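Local structure of enolase from the environmental genome shotgun sequencing of the Sargasso Sea (2QGY) at residues N5-L16 and F71-I82. The protein is of unknown specific function but, as a magnesium-binding member of the enolase superfamily, probably catalyses a reaction that begins with abstraction of a proton alpha to a carboxylate. Sequence-based numbering, arbitrary orientation.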
loop_
_atom_site.group_PDB
_atom_site.type_symbol
_atom_site.label_atom_id
_atom_site.label_comp_id
_atom_site.label_asym_id
_atom_site.label_seq_id
_atom_site.Cartn_x
_atom_site.Cartn_y
_atom_site.Cartn_z
ATOM N N ASN A 5 11.426 21.566 15.555
ATOM C CA ASN A 5 10.408 21.077 16.542
ATOM C C ASN A 5 10.160 19.573 16.415
ATOM O O ASN A 5 9.570 18.958 17.288
ATOM C CB ASN A 5 9.087 21.875 16.422
ATOM C CG ASN A 5 9.188 23.287 17.035
ATOM O OD1 ASN A 5 9.722 23.467 18.140
ATOM N ND2 ASN A 5 8.665 24.281 16.325
ATOM N N GLN A 6 10.641 18.969 15.337
ATOM C CA GLN A 6 10.528 17.522 15.220
ATOM C C GLN A 6 11.559 16.811 16.116
ATOM O O GLN A 6 11.503 15.595 16.310
ATOM C CB GLN A 6 10.558 17.077 13.755
ATOM C CG GLN A 6 11.766 17.461 12.995
ATOM C CD GLN A 6 11.544 17.388 11.492
ATOM O OE1 GLN A 6 10.459 17.715 10.980
ATOM N NE2 GLN A 6 12.577 16.974 10.773
ATOM N N ASP A 7 12.474 17.596 16.691
ATOM C CA ASP A 7 13.473 17.104 17.633
ATOM C C ASP A 7 13.046 17.154 19.086
ATOM O O ASP A 7 13.839 16.793 19.972
ATOM C CB ASP A 7 14.748 17.931 17.522
ATOM C CG ASP A 7 15.518 17.626 16.282
ATOM O OD1 ASP A 7 15.427 16.472 15.793
ATOM O OD2 ASP A 7 16.224 18.549 15.805
ATOM N N ILE A 8 11.834 17.645 19.345
ATOM C CA ILE A 8 11.321 17.732 20.717
ATOM C C ILE A 8 11.393 16.348 21.373
ATOM O O ILE A 8 10.895 15.376 20.818
ATOM C CB ILE A 8 9.887 18.267 20.725
ATOM C CG1 ILE A 8 9.869 19.727 20.249
ATOM C CG2 ILE A 8 9.248 18.100 22.125
ATOM C CD1 ILE A 8 8.472 20.300 20.005
ATOM N N SER A 9 12.031 16.250 22.540
ATOM C CA SER A 9 12.165 14.969 23.196
ATOM C C SER A 9 10.850 14.571 23.863
ATOM O O SER A 9 10.302 15.324 24.674
ATOM C CB SER A 9 13.306 14.951 24.214
ATOM O OG SER A 9 13.427 13.628 24.735
ATOM N N ILE A 10 10.360 13.392 23.494
ATOM C CA ILE A 10 9.102 12.858 23.993
ATOM C C ILE A 10 9.372 11.823 25.088
ATOM O O ILE A 10 8.609 11.728 26.050
ATOM C CB ILE A 10 8.258 12.235 22.817
ATOM C CG1 ILE A 10 7.699 13.347 21.916
ATOM C CG2 ILE A 10 7.145 11.314 23.323
ATOM C CD1 ILE A 10 7.124 12.847 20.587
ATOM N N GLY A 11 10.442 11.039 24.926
ATOM C CA GLY A 11 10.788 9.998 25.890
ATOM C C GLY A 11 10.157 8.662 25.565
ATOM O O GLY A 11 9.721 8.451 24.433
ATOM N N LYS A 12 10.118 7.753 26.544
ATOM C CA LYS A 12 9.511 6.437 26.365
ATOM C C LYS A 12 7.979 6.540 26.369
ATOM O O LYS A 12 7.416 7.421 26.998
ATOM C CB LYS A 12 9.962 5.466 27.460
ATOM C CG LYS A 12 11.420 5.008 27.377
ATOM C CD LYS A 12 11.604 3.656 28.077
ATOM C CE LYS A 12 12.870 3.607 28.938
ATOM N NZ LYS A 12 14.023 2.922 28.294
ATOM N N LEU A 13 7.317 5.637 25.650
ATOM C CA LEU A 13 5.862 5.597 25.633
ATOM C C LEU A 13 5.408 4.553 26.600
ATOM O O LEU A 13 6.048 3.510 26.728
ATOM C CB LEU A 13 5.329 5.266 24.227
ATOM C CG LEU A 13 5.812 6.134 23.068
ATOM C CD1 LEU A 13 5.149 5.696 21.771
ATOM C CD2 LEU A 13 5.519 7.643 23.318
ATOM N N SER A 14 4.309 4.809 27.296
ATOM C CA SER A 14 3.837 3.832 28.272
ATOM C C SER A 14 2.547 3.114 27.896
ATOM O O SER A 14 2.372 1.935 28.240
ATOM C CB SER A 14 3.776 4.401 29.697
ATOM O OG SER A 14 2.879 5.489 29.790
ATOM N N ARG A 15 1.657 3.798 27.171
ATOM C CA ARG A 15 0.341 3.235 26.953
ATOM C C ARG A 15 -0.205 3.548 25.569
ATOM O O ARG A 15 0.066 4.609 25.033
ATOM C CB ARG A 15 -0.618 3.744 28.024
ATOM C CG ARG A 15 -1.806 2.848 28.271
ATOM C CD ARG A 15 -2.543 3.273 29.566
ATOM N NE ARG A 15 -1.741 3.014 30.766
ATOM C CZ ARG A 15 -2.000 2.063 31.665
ATOM N NH1 ARG A 15 -3.057 1.270 31.517
ATOM N NH2 ARG A 15 -1.198 1.907 32.721
ATOM N N LEU A 16 -0.939 2.579 25.016
ATOM C CA LEU A 16 -1.691 2.771 23.771
ATOM C C LEU A 16 -3.132 2.373 23.992
ATOM O O LEU A 16 -3.408 1.308 24.538
ATOM C CB LEU A 16 -1.082 1.949 22.623
ATOM C CG LEU A 16 -1.816 1.911 21.250
ATOM C CD1 LEU A 16 -1.795 3.253 20.554
ATOM C CD2 LEU A 16 -1.187 0.835 20.350
ATOM N N PHE A 71 3.800 0.410 17.891
ATOM C CA PHE A 71 3.875 1.001 19.196
ATOM C C PHE A 71 4.828 0.225 20.097
ATOM O O PHE A 71 5.671 0.827 20.754
ATOM C CB PHE A 71 2.492 1.085 19.824
ATOM C CG PHE A 71 2.513 1.441 21.276
ATOM C CD1 PHE A 71 2.635 2.770 21.668
ATOM C CD2 PHE A 71 2.398 0.455 22.247
ATOM C CE1 PHE A 71 2.652 3.110 22.996
ATOM C CE2 PHE A 71 2.421 0.800 23.589
ATOM C CZ PHE A 71 2.550 2.119 23.951
ATOM N N ARG A 72 4.692 -1.095 20.119
ATOM C CA ARG A 72 5.534 -1.959 20.949
ATOM C C ARG A 72 6.996 -1.754 20.591
ATOM O O ARG A 72 7.860 -1.636 21.478
ATOM C CB ARG A 72 5.158 -3.423 20.766
ATOM C CG ARG A 72 3.869 -3.841 21.450
ATOM C CD ARG A 72 3.691 -5.358 21.347
ATOM N NE ARG A 72 2.362 -5.775 21.790
ATOM C CZ ARG A 72 1.752 -6.903 21.415
ATOM N NH1 ARG A 72 2.333 -7.738 20.559
ATOM N NH2 ARG A 72 0.545 -7.190 21.888
ATOM N N GLU A 73 7.278 -1.693 19.297
ATOM C CA GLU A 73 8.653 -1.524 18.838
ATOM C C GLU A 73 9.249 -0.180 19.251
ATOM O O GLU A 73 10.410 -0.095 19.626
ATOM C CB GLU A 73 8.728 -1.728 17.317
ATOM C CG GLU A 73 10.129 -1.594 16.727
ATOM C CD GLU A 73 11.112 -2.688 17.187
ATOM O OE1 GLU A 73 10.693 -3.708 17.787
ATOM O OE2 GLU A 73 12.323 -2.523 16.921
ATOM N N ILE A 74 8.455 0.873 19.201
ATOM C CA ILE A 74 8.974 2.200 19.497
ATOM C C ILE A 74 8.874 2.619 20.967
ATOM O O ILE A 74 9.479 3.618 21.348
ATOM C CB ILE A 74 8.300 3.269 18.621
ATOM C CG1 ILE A 74 6.827 3.416 19.026
ATOM C CG2 ILE A 74 8.470 2.901 17.137
ATOM C CD1 ILE A 74 6.195 4.741 18.662
ATOM N N SER A 75 8.127 1.866 21.777
ATOM C CA SER A 75 7.784 2.303 23.151
ATOM C C SER A 75 8.961 2.320 24.138
ATOM O O SER A 75 8.881 2.970 25.193
ATOM C CB SER A 75 6.636 1.467 23.730
ATOM O OG SER A 75 7.011 0.108 23.856
ATOM N N ASN A 76 10.032 1.606 23.798
ATOM C CA ASN A 76 11.205 1.480 24.673
ATOM C C ASN A 76 12.362 2.394 24.257
ATOM O O ASN A 76 13.428 2.378 24.882
ATOM C CB ASN A 76 11.673 0.012 24.733
ATOM C CG ASN A 76 11.534 -0.718 23.381
ATOM O OD1 ASN A 76 10.959 -0.188 22.424
ATOM N ND2 ASN A 76 12.058 -1.943 23.310
ATOM N N ILE A 77 12.145 3.174 23.195
ATOM C CA ILE A 77 13.144 4.114 22.701
ATOM C C ILE A 77 13.188 5.294 23.671
ATOM O O ILE A 77 12.254 6.091 23.727
ATOM C CB ILE A 77 12.827 4.599 21.250
ATOM C CG1 ILE A 77 12.795 3.411 20.265
ATOM C CG2 ILE A 77 13.817 5.674 20.822
ATOM C CD1 ILE A 77 12.624 3.792 18.784
ATOM N N PRO A 78 14.279 5.409 24.450
ATOM C CA PRO A 78 14.307 6.387 25.554
ATOM C C PRO A 78 14.253 7.842 25.092
ATOM O O PRO A 78 13.681 8.698 25.775
ATOM C CB PRO A 78 15.654 6.105 26.243
ATOM C CG PRO A 78 16.507 5.449 25.175
ATOM C CD PRO A 78 15.546 4.659 24.322
ATOM N N ASN A 79 14.869 8.127 23.956
ATOM C CA ASN A 79 14.983 9.495 23.471
ATOM C C ASN A 79 14.113 9.738 22.235
ATOM O O ASN A 79 14.517 10.424 21.309
ATOM C CB ASN A 79 16.454 9.833 23.198
ATOM C CG ASN A 79 17.247 8.640 22.654
ATOM O OD1 ASN A 79 16.732 7.836 21.856
ATOM N ND2 ASN A 79 18.514 8.517 23.090
ATOM N N LEU A 80 12.915 9.167 22.241
ATOM C CA LEU A 80 11.984 9.268 21.103
ATOM C C LEU A 80 11.572 10.709 20.772
ATOM O O LEU A 80 11.317 11.524 21.663
ATOM C CB LEU A 80 10.741 8.412 21.366
ATOM C CG LEU A 80 9.739 8.200 20.224
ATOM C CD1 LEU A 80 10.362 7.406 19.068
ATOM C CD2 LEU A 80 8.491 7.492 20.759
ATOM N N SER A 81 11.519 11.005 19.476
ATOM C CA SER A 81 10.987 12.253 18.964
ATOM C C SER A 81 10.225 11.962 17.670
ATOM O O SER A 81 10.272 10.840 17.166
ATOM C CB SER A 81 12.124 13.232 18.680
ATOM O OG SER A 81 12.921 12.786 17.581
ATOM N N ILE A 82 9.521 12.967 17.156
ATOM C CA ILE A 82 8.839 12.853 15.851
ATOM C C ILE A 82 9.863 12.424 14.808
ATOM O O ILE A 82 9.639 11.463 14.068
ATOM C CB ILE A 82 8.175 14.165 15.430
ATOM C CG1 ILE A 82 7.041 14.518 16.388
ATOM C CG2 ILE A 82 7.576 14.058 13.986
ATOM C CD1 ILE A 82 6.753 16.013 16.395
HETATM O O HOH W 1 9.108 15.440 18.802
#
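Leu-16 lays its CB squarely over the centre of the Phe-71 ring, a CH-pi contact 3.6 Å from the centroid and only 3° off the normal. The opposite face carries Ser-75 CB, offset toward the rim, so the ring lies between Leu-16 of the strand and Ser-75 of its own segment. With CG anti to the backbone N (chi1 169°), Phe-71 reaches across to the strand, and Leu-13 CB meets its CE1 obliquely at 3.7 Å. Packing is tightest where Leu-13 CD1 presses on Ile-74 CD1 at 3.4 Å; from another side Leu-80 CD2 abuts Leu-13 CG, the two side chains crossing at about a right angle. Backbone bonds fix this register: Leu-13 N donates to Ser-75 O (3.1 Å), and Leu-80 O takes a short bond from Ile-10 N (2.8 Å) and a weak one from Gly-11 N.

The solvent side is looser: Lys-12 bends over exposed Pro-78, its CG 3.7 Å from Pro-78 CA. Toward the N-terminus a water bridges Ile-8 O and Ile-82 N, and Ser-81 OG caps the start of helix 82-93 besides bonding weakly to Gln-6 O.

The contact thus fastens strand 13-21 of the N-terminal capping domain and the segment before it to the last residues of helix 60-74 and the turns leading into helix 82-93. Ile-41 of strand 37-43 backs Leu-13 and Leu-16, Phe-85 of helix 82-93 adjoins Ile-74 and Leu-80, and helix 99-120 packs against Ile-10 and Ile-82.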